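Local atomic coordinates of cytochrome c552 (Thermochromatium tepidum, PDB entry 5ZE8), a protein that probably carries electrons at low redox potential through five bound heme c groups in a thermophilic purple sulfur photosynthetic bacterium. Residues E86-K91 against Q111-D116; F96-Y101 against L146-K151. All blocks are in the same frame, centred on the assembly; numbering follows the deposited sequence.

Contact 1: residues E86-K91 against Q111-D116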
loop_
_atom_site.group_PDB
_atom_site.type_symbol
_atom_site.label_atom_id
_atom_site.label_comp_id
_atom_site.label_asym_id
_atom_site.label_seq_id
_atom_site.Cartn_x
_atom_site.Cartn_y
_atom_site.Cartn_z
ATOM N N GLU A 86 -27.109 1.524 3.183
ATOM C CA GLU A 86 -26.981 1.979 4.574
ATOM C C GLU A 86 -27.140 0.830 5.548
ATOM O O GLU A 86 -27.755 -0.224 5.219
ATOM C CB GLU A 86 -27.997 3.106 4.899
ATOM C CG GLU A 86 -27.799 3.769 6.253
ATOM C CD GLU A 86 -26.406 4.378 6.439
ATOM O OE1 GLU A 86 -25.493 3.630 6.898
ATOM O OE2 GLU A 86 -26.278 5.597 6.137
ATOM N N GLY A 87 -26.502 0.976 6.722
ATOM C CA GLY A 87 -26.676 0.031 7.834
ATOM C C GLY A 87 -26.019 -1.273 7.702
ATOM O O GLY A 87 -26.319 -2.249 8.402
ATOM N N MET A 88 -25.023 -1.348 6.796
ATOM C CA MET A 88 -24.269 -2.564 6.691
ATOM C C MET A 88 -23.358 -2.764 7.925
ATOM O O MET A 88 -22.979 -1.814 8.614
ATOM C CB MET A 88 -23.411 -2.561 5.449
ATOM C CG MET A 88 -24.141 -2.540 4.136
ATOM S SD MET A 88 -25.160 -4.025 3.839
ATOM C CE MET A 88 -26.691 -3.598 4.687
ATOM N N VAL A 89 -23.110 -4.041 8.215
ATOM C CA VAL A 89 -22.214 -4.486 9.297
ATOM C C VAL A 89 -21.338 -5.589 8.768
ATOM O O VAL A 89 -21.650 -6.243 7.787
ATOM C CB VAL A 89 -22.968 -4.936 10.607
ATOM C CG1 VAL A 89 -23.814 -3.833 11.121
ATOM C CG2 VAL A 89 -23.782 -6.186 10.288
ATOM N N HIS A 90 -20.255 -5.834 9.462
ATOM C CA HIS A 90 -19.434 -6.965 9.155
ATOM C C HIS A 90 -20.176 -8.305 9.322
ATOM O O HIS A 90 -20.978 -8.476 10.276
ATOM C CB HIS A 90 -18.223 -6.844 10.032
ATOM C CG HIS A 90 -17.118 -7.746 9.648
ATOM N ND1 HIS A 90 -17.054 -9.071 10.035
ATOM C CD2 HIS A 90 -16.006 -7.510 8.902
ATOM C CE1 HIS A 90 -15.926 -9.599 9.568
ATOM N NE2 HIS A 90 -15.286 -8.666 8.864
ATOM N N LYS A 91 -20.076 -9.189 8.351
ATOM C CA LYS A 91 -20.911 -10.426 8.342
ATOM C C LYS A 91 -20.573 -11.387 9.451
ATOM O O LYS A 91 -21.368 -12.307 9.695
ATOM C CB LYS A 91 -20.833 -11.129 7.004
ATOM C CG LYS A 91 -21.597 -10.433 5.853
ATOM C CD LYS A 91 -21.386 -11.193 4.540
ATOM C CE LYS A 91 -21.820 -10.429 3.294
ATOM N NZ LYS A 91 -21.421 -11.170 2.053
ATOM N N GLN A 111 -20.585 7.967 10.383
ATOM C CA GLN A 111 -21.339 6.726 10.753
ATOM C C GLN A 111 -22.285 6.269 9.659
ATOM O O GLN A 111 -23.465 5.909 9.947
ATOM C CB GLN A 111 -22.092 6.868 12.112
ATOM C CG GLN A 111 -22.370 5.550 12.878
ATOM C CD GLN A 111 -21.180 4.880 13.507
ATOM O OE1 GLN A 111 -21.263 3.654 13.800
ATOM N NE2 GLN A 111 -20.116 5.591 13.767
ATOM N N THR A 112 -21.808 6.208 8.428
ATOM C CA THR A 112 -22.619 5.708 7.303
ATOM C C THR A 112 -21.869 4.692 6.464
ATOM O O THR A 112 -20.619 4.819 6.340
ATOM C CB THR A 112 -23.100 6.856 6.415
ATOM O OG1 THR A 112 -23.958 6.339 5.366
ATOM C CG2 THR A 112 -21.994 7.622 5.763
ATOM N N THR A 113 -22.597 3.734 5.921
ATOM C CA THR A 113 -22.056 2.685 5.085
ATOM C C THR A 113 -22.482 2.844 3.631
ATOM O O THR A 113 -22.052 2.062 2.798
ATOM C CB THR A 113 -22.337 1.253 5.589
ATOM O OG1 THR A 113 -23.756 0.953 5.443
ATOM C CG2 THR A 113 -21.995 1.147 7.041
ATOM N N LYS A 114 -23.254 3.882 3.329
ATOM C CA LYS A 114 -23.742 4.067 1.956
ATOM C C LYS A 114 -22.796 4.965 1.206
ATOM O O LYS A 114 -22.865 6.184 1.284
ATOM C CB LYS A 114 -25.183 4.669 1.987
ATOM C CG LYS A 114 -25.749 4.723 0.565
ATOM C CD LYS A 114 -27.243 4.987 0.592
ATOM C CE LYS A 114 -27.774 5.422 -0.785
ATOM N NZ LYS A 114 -27.413 4.487 -1.846
ATOM N N LEU A 115 -21.853 4.298 0.560
ATOM C CA LEU A 115 -20.652 4.993 0.078
ATOM C C LEU A 115 -20.939 5.822 -1.158
ATOM O O LEU A 115 -20.129 6.680 -1.509
ATOM C CB LEU A 115 -19.564 3.967 -0.203
ATOM C CG LEU A 115 -19.151 3.150 1.030
ATOM C CD1 LEU A 115 -18.046 2.188 0.665
ATOM C CD2 LEU A 115 -18.845 4.036 2.248
ATOM N N ASP A 116 -22.065 5.579 -1.860
ATOM C CA ASP A 116 -22.329 6.319 -3.074
ATOM C C ASP A 116 -23.118 7.573 -2.860
ATOM O O ASP A 116 -23.435 8.271 -3.801
ATOM C CB ASP A 116 -23.033 5.469 -4.153
ATOM C CG ASP A 116 -24.360 4.926 -3.770
ATOM O OD1 ASP A 116 -24.686 4.916 -2.602
ATOM O OD2 ASP A 116 -25.039 4.418 -4.749
HETATM O O HOH W 1 -24.479 2.734 9.550
#

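Contact 2: residues F96-Y101 against L146-K151. With HEC (heme c), chain C.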
loop_
_atom_site.group_PDB
_atom_site.type_symbol
_atom_site.label_atom_id
_atom_site.label_comp_id
_atom_site.label_asym_id
_atom_site.label_seq_id
_atom_site.Cartn_x
_atom_site.Cartn_y
_atom_site.Cartn_z
ATOM N N PHE A 96 -20.176 -2.022 12.906
ATOM C CA PHE A 96 -19.958 -1.039 11.830
ATOM C C PHE A 96 -18.688 -1.480 11.094
ATOM O O PHE A 96 -17.653 -1.821 11.706
ATOM C CB PHE A 96 -19.794 0.359 12.412
ATOM C CG PHE A 96 -19.668 1.442 11.371
ATOM C CD1 PHE A 96 -20.781 1.967 10.835
ATOM C CD2 PHE A 96 -18.436 1.840 10.915
ATOM C CE1 PHE A 96 -20.736 2.936 9.850
ATOM C CE2 PHE A 96 -18.342 2.813 9.946
ATOM C CZ PHE A 96 -19.492 3.332 9.407
ATOM N N PRO A 97 -18.702 -1.458 9.775
ATOM C CA PRO A 97 -17.605 -2.110 9.036
ATOM C C PRO A 97 -16.239 -1.437 9.263
ATOM O O PRO A 97 -16.026 -0.257 8.832
ATOM C CB PRO A 97 -18.055 -1.979 7.592
ATOM C CG PRO A 97 -19.575 -1.784 7.647
ATOM C CD PRO A 97 -19.777 -1.014 8.868
ATOM N N LEU A 98 -15.276 -2.164 9.841
ATOM C CA LEU A 98 -14.027 -1.567 10.206
ATOM C C LEU A 98 -13.230 -1.127 8.961
ATOM O O LEU A 98 -12.397 -0.201 9.065
ATOM C CB LEU A 98 -13.148 -2.496 11.072
ATOM C CG LEU A 98 -12.502 -3.670 10.349
ATOM C CD1 LEU A 98 -11.447 -4.285 11.248
ATOM C CD2 LEU A 98 -13.369 -4.786 9.795
ATOM N N CYS A 99 -13.496 -1.751 7.789
ATOM C CA CYS A 99 -12.857 -1.380 6.545
ATOM C C CYS A 99 -12.942 0.118 6.321
ATOM O O CYS A 99 -12.071 0.732 5.730
ATOM C CB CYS A 99 -13.490 -2.098 5.377
ATOM S SG CYS A 99 -14.093 -3.785 5.648
ATOM N N LEU A 100 -14.120 0.712 6.660
ATOM C CA LEU A 100 -14.390 2.085 6.291
ATOM C C LEU A 100 -13.469 3.067 7.018
ATOM O O LEU A 100 -13.262 4.185 6.563
ATOM C CB LEU A 100 -15.832 2.416 6.443
ATOM C CG LEU A 100 -16.806 1.526 5.704
ATOM C CD1 LEU A 100 -18.222 1.873 6.112
ATOM C CD2 LEU A 100 -16.534 1.408 4.233
ATOM N N TYR A 101 -12.955 2.694 8.214
ATOM C CA TYR A 101 -12.101 3.557 8.962
ATOM C C TYR A 101 -10.862 3.961 8.190
ATOM O O TYR A 101 -10.295 5.032 8.416
ATOM C CB TYR A 101 -11.729 2.957 10.316
ATOM C CG TYR A 101 -12.878 2.584 11.257
ATOM C CD1 TYR A 101 -13.905 3.448 11.468
ATOM C CD2 TYR A 101 -12.849 1.408 11.900
ATOM C CE1 TYR A 101 -14.948 3.077 12.295
ATOM C CE2 TYR A 101 -13.838 1.052 12.791
ATOM C CZ TYR A 101 -14.893 1.923 12.923
ATOM O OH TYR A 101 -16.003 1.576 13.832
ATOM N N LEU A 146 -7.858 -2.197 19.644
ATOM C CA LEU A 146 -7.235 -1.647 18.382
ATOM C C LEU A 146 -8.183 -0.630 17.778
ATOM O O LEU A 146 -9.343 -0.885 17.682
ATOM C CB LEU A 146 -6.866 -2.755 17.385
ATOM C CG LEU A 146 -5.716 -3.690 17.798
ATOM C CD1 LEU A 146 -4.947 -4.261 16.641
ATOM C CD2 LEU A 146 -4.714 -2.970 18.633
ATOM N N ARG A 147 -7.656 0.515 17.428
ATOM C CA ARG A 147 -8.375 1.654 16.915
ATOM C C ARG A 147 -7.747 1.853 15.516
ATOM O O ARG A 147 -6.614 2.291 15.418
ATOM C CB ARG A 147 -8.069 2.906 17.730
ATOM C CG ARG A 147 -8.333 2.875 19.215
ATOM C CD ARG A 147 -7.937 4.230 19.770
ATOM N NE ARG A 147 -6.481 4.454 19.959
ATOM C CZ ARG A 147 -5.982 5.188 20.962
ATOM N NH1 ARG A 147 -6.805 5.777 21.851
ATOM N NH2 ARG A 147 -4.680 5.313 21.173
ATOM N N TYR A 148 -8.509 1.638 14.449
ATOM C CA TYR A 148 -7.912 1.736 13.094
ATOM C C TYR A 148 -8.311 2.998 12.385
ATOM O O TYR A 148 -9.368 3.593 12.619
ATOM C CB TYR A 148 -8.476 0.563 12.287
ATOM C CG TYR A 148 -8.013 -0.816 12.699
ATOM C CD1 TYR A 148 -6.696 -1.133 12.827
ATOM C CD2 TYR A 148 -8.917 -1.801 12.859
ATOM C CE1 TYR A 148 -6.289 -2.408 13.139
ATOM C CE2 TYR A 148 -8.516 -3.076 13.221
ATOM C CZ TYR A 148 -7.207 -3.354 13.357
ATOM O OH TYR A 148 -6.797 -4.641 13.647
ATOM N N GLY A 149 -7.428 3.453 11.522
ATOM C CA GLY A 149 -7.719 4.503 10.590
ATOM C C GLY A 149 -8.070 5.775 11.270
ATOM O O GLY A 149 -7.351 6.161 12.197
ATOM N N ILE A 150 -9.158 6.438 10.948
ATOM C CA ILE A 150 -9.475 7.685 11.571
ATOM C C ILE A 150 -9.692 7.564 13.102
ATOM O O ILE A 150 -9.521 8.549 13.810
ATOM C CB ILE A 150 -10.775 8.375 11.015
ATOM C CG1 ILE A 150 -12.020 7.447 11.063
ATOM C CG2 ILE A 150 -10.516 8.901 9.638
ATOM C CD1 ILE A 150 -13.387 8.190 10.935
ATOM N N LYS A 151 -9.956 6.341 13.603
ATOM C CA LYS A 151 -10.168 6.160 15.018
ATOM C C LYS A 151 -8.872 6.206 15.838
ATOM O O LYS A 151 -8.920 6.409 17.071
ATOM C CB LYS A 151 -10.886 4.864 15.266
ATOM C CG LYS A 151 -12.256 4.741 14.618
ATOM C CD LYS A 151 -13.186 5.895 14.972
ATOM C CE LYS A 151 -14.522 5.707 14.252
ATOM N NZ LYS A 151 -15.486 6.718 14.821
HETATM FE FE HEC C . -7.896 -2.918 3.542
HETATM C CHA HEC C . -5.671 -2.983 0.908
HETATM C CHB HEC C . -9.791 -5.243 1.948
HETATM C CHC HEC C . -9.898 -3.132 6.216
HETATM C CHD HEC C . -6.008 -0.610 5.144
HETATM N NA HEC C . -7.806 -3.934 1.859
HETATM C C1A HEC C . -6.792 -3.809 0.856
HETATM C C2A HEC C . -6.952 -4.817 -0.157
HETATM C C3A HEC C . -8.075 -5.470 0.136
HETATM C C4A HEC C . -8.575 -4.940 1.365
HETATM C CMA HEC C . -8.692 -6.617 -0.599
HETATM C CAA HEC C . -6.142 -4.971 -1.388
HETATM C CBA HEC C . -6.645 -3.917 -2.414
HETATM C CGA HEC C . -5.946 -3.838 -3.734
HETATM O O1A HEC C . -6.341 -3.080 -4.696
HETATM O O2A HEC C . -4.900 -4.522 -3.977
HETATM N NB HEC C . -9.607 -3.956 3.934
HETATM C C1B HEC C . -10.252 -4.789 3.146
HETATM C C2B HEC C . -11.478 -5.170 3.774
HETATM C C3B HEC C . -11.548 -4.659 5.027
HETATM C C4B HEC C . -10.284 -3.874 5.126
HETATM C CMB HEC C . -12.466 -6.081 3.125
HETATM C CAB HEC C . -12.537 -4.798 6.101
HETATM C CBB HEC C . -13.015 -6.106 6.360
HETATM N NC HEC C . -7.933 -2.062 5.330
HETATM C C1C HEC C . -8.822 -2.304 6.403
HETATM C C2C HEC C . -8.496 -1.537 7.554
HETATM C C3C HEC C . -7.411 -0.758 7.223
HETATM C C4C HEC C . -7.097 -1.102 5.835
HETATM C CMC HEC C . -9.264 -1.520 8.825
HETATM C CAC HEC C . -6.683 0.222 8.051
HETATM C CBC HEC C . -6.208 -0.274 9.296
HETATM N ND HEC C . -6.259 -1.956 3.093
HETATM C C1D HEC C . -5.618 -1.011 3.829
HETATM C C2D HEC C . -4.412 -0.545 3.195
HETATM C C3D HEC C . -4.279 -1.240 2.066
HETATM C C4D HEC C . -5.443 -2.131 1.998
HETATM C CMD HEC C . -3.472 0.458 3.774
HETATM C CAD HEC C . -3.171 -1.102 1.013
HETATM C CBD HEC C . -2.174 -2.154 1.370
HETATM C CGD HEC C . -1.003 -2.249 0.389
HETATM O O1D HEC C . -0.784 -1.419 -0.450
HETATM O O2D HEC C . -0.258 -3.287 0.416
#

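Contact 1: residues E86-K91 against Q111-D116
Glu86 meets Thr112 and Thr113 through both carboxylate oxygens, and nearly all the polar chemistry between the two loops passes through this group and the hydroxyl of Thr113. The Thr112 hydroxyl donates to the carboxylate, with OG1 2.6 Å from Glu86 OE2 on the syn side and 26° out of the carboxylate plane. Glu86 OE1 takes the backbone N-H of Thr113 on its own syn side, also well out of the plane; here N and OE1 are 3.1 Å apart and the bond is nearly straight at 167°. The anti lone pair of Glu86 OE1 accepts from Gly87 N at 2.8 Å, folding the glutamate back over its own chain. A bend at chi2 (57°) allows this return. One water also donates to Glu86 OE1, at 3.0 Å, and reaches Gln111 O weakly.

Thr113 OG1 works in both directions: it accepts from Met88 N at 3.0 Å and donates to Ala85 O, so one hydroxyl ties Thr113 to Ala85 and Met88, on either side of the Glu86-Gly87 pair. Thr112 OG1 is likewise an acceptor, from Lys114 N at 3.3 Å, which makes an ST turn just beyond the Schellman motif that ends helix 105-109. Two backbone amides, a hydroxyl and a water donate to the Glu86 carboxylate; these would probably favour its anionic form, as would its exposure to solvent.

Contact 2: residues F96-Y101 against L146-K151
Tyr101 packs against Tyr148, Gly149, Ile150 and Lys151 from within a CXXCH heme-attachment motif, whose first cysteine is Cys99; across from it run residues 146-151, a loop that passes into a short 3-10 turn ahead of strand 153-155.

The polar link is a backbone one. Ile150 N donates to Tyr101 O at 3.1 Å, approaching 34° out of the carbonyl plane, and the same oxygen receives a CA-H...O contact from Gly149 CA at 3.4 Å. Lacking a side chain, Gly149 lets the two backbones come this close, at a point where its phi is positive.

The aromatic part is a CH-pi contact. Lys151 CG sits over one face of the Tyr101 ring, 3.9 Å from its centroid and only 14° off the normal. The bend at chi2 (-54°) takes the lysine chain obliquely across the CD1-CE1 side of the ring, bringing Lys151 CE to 3.3 Å from Tyr101 CE1.

Apolar contacts gather at the heme. Leu98 lies beside Tyr148, both side chains running the same way, and its two methyls divide the work: CD1 touches Tyr148 CE2 at 3.7 Å, while CD2 rests 3.7 Å from heme CBB. Tyr148 in turn lays CD1 3.7 Å from heme CBC, and its hydroxyl is hydrogen-bonded to Asp233 N, which fixes the far end of the ring. Both segments therefore line one heme pocket, and one covalent link of the heme comes from 96-101: Cys99 SG is bonded to heme CAB at 1.9 Å.

Contacts 1 and 2 interleave along the chain, since residues 96-101 fall between 86-91 and 111-116, and their centres are 12 Å apart. Phe96 is the main bridge: its CE1 lies 3.6 Å from Thr113 CG2, and its CZ 3.6 Å from Thr112 O. Next to it, Pro97 CD packs 3.3 Å from Met88 O, so both loops of contact 1 bear on the residues just ahead of the heme-binding cysteine. The two differ in their relation to the hemes. Contact 2 forms part of one pocket and brings the Ile150 side chain to about 5 Å from another heme, whereas in contact 1 the Met88 side chain stays about 11 Å from a heme.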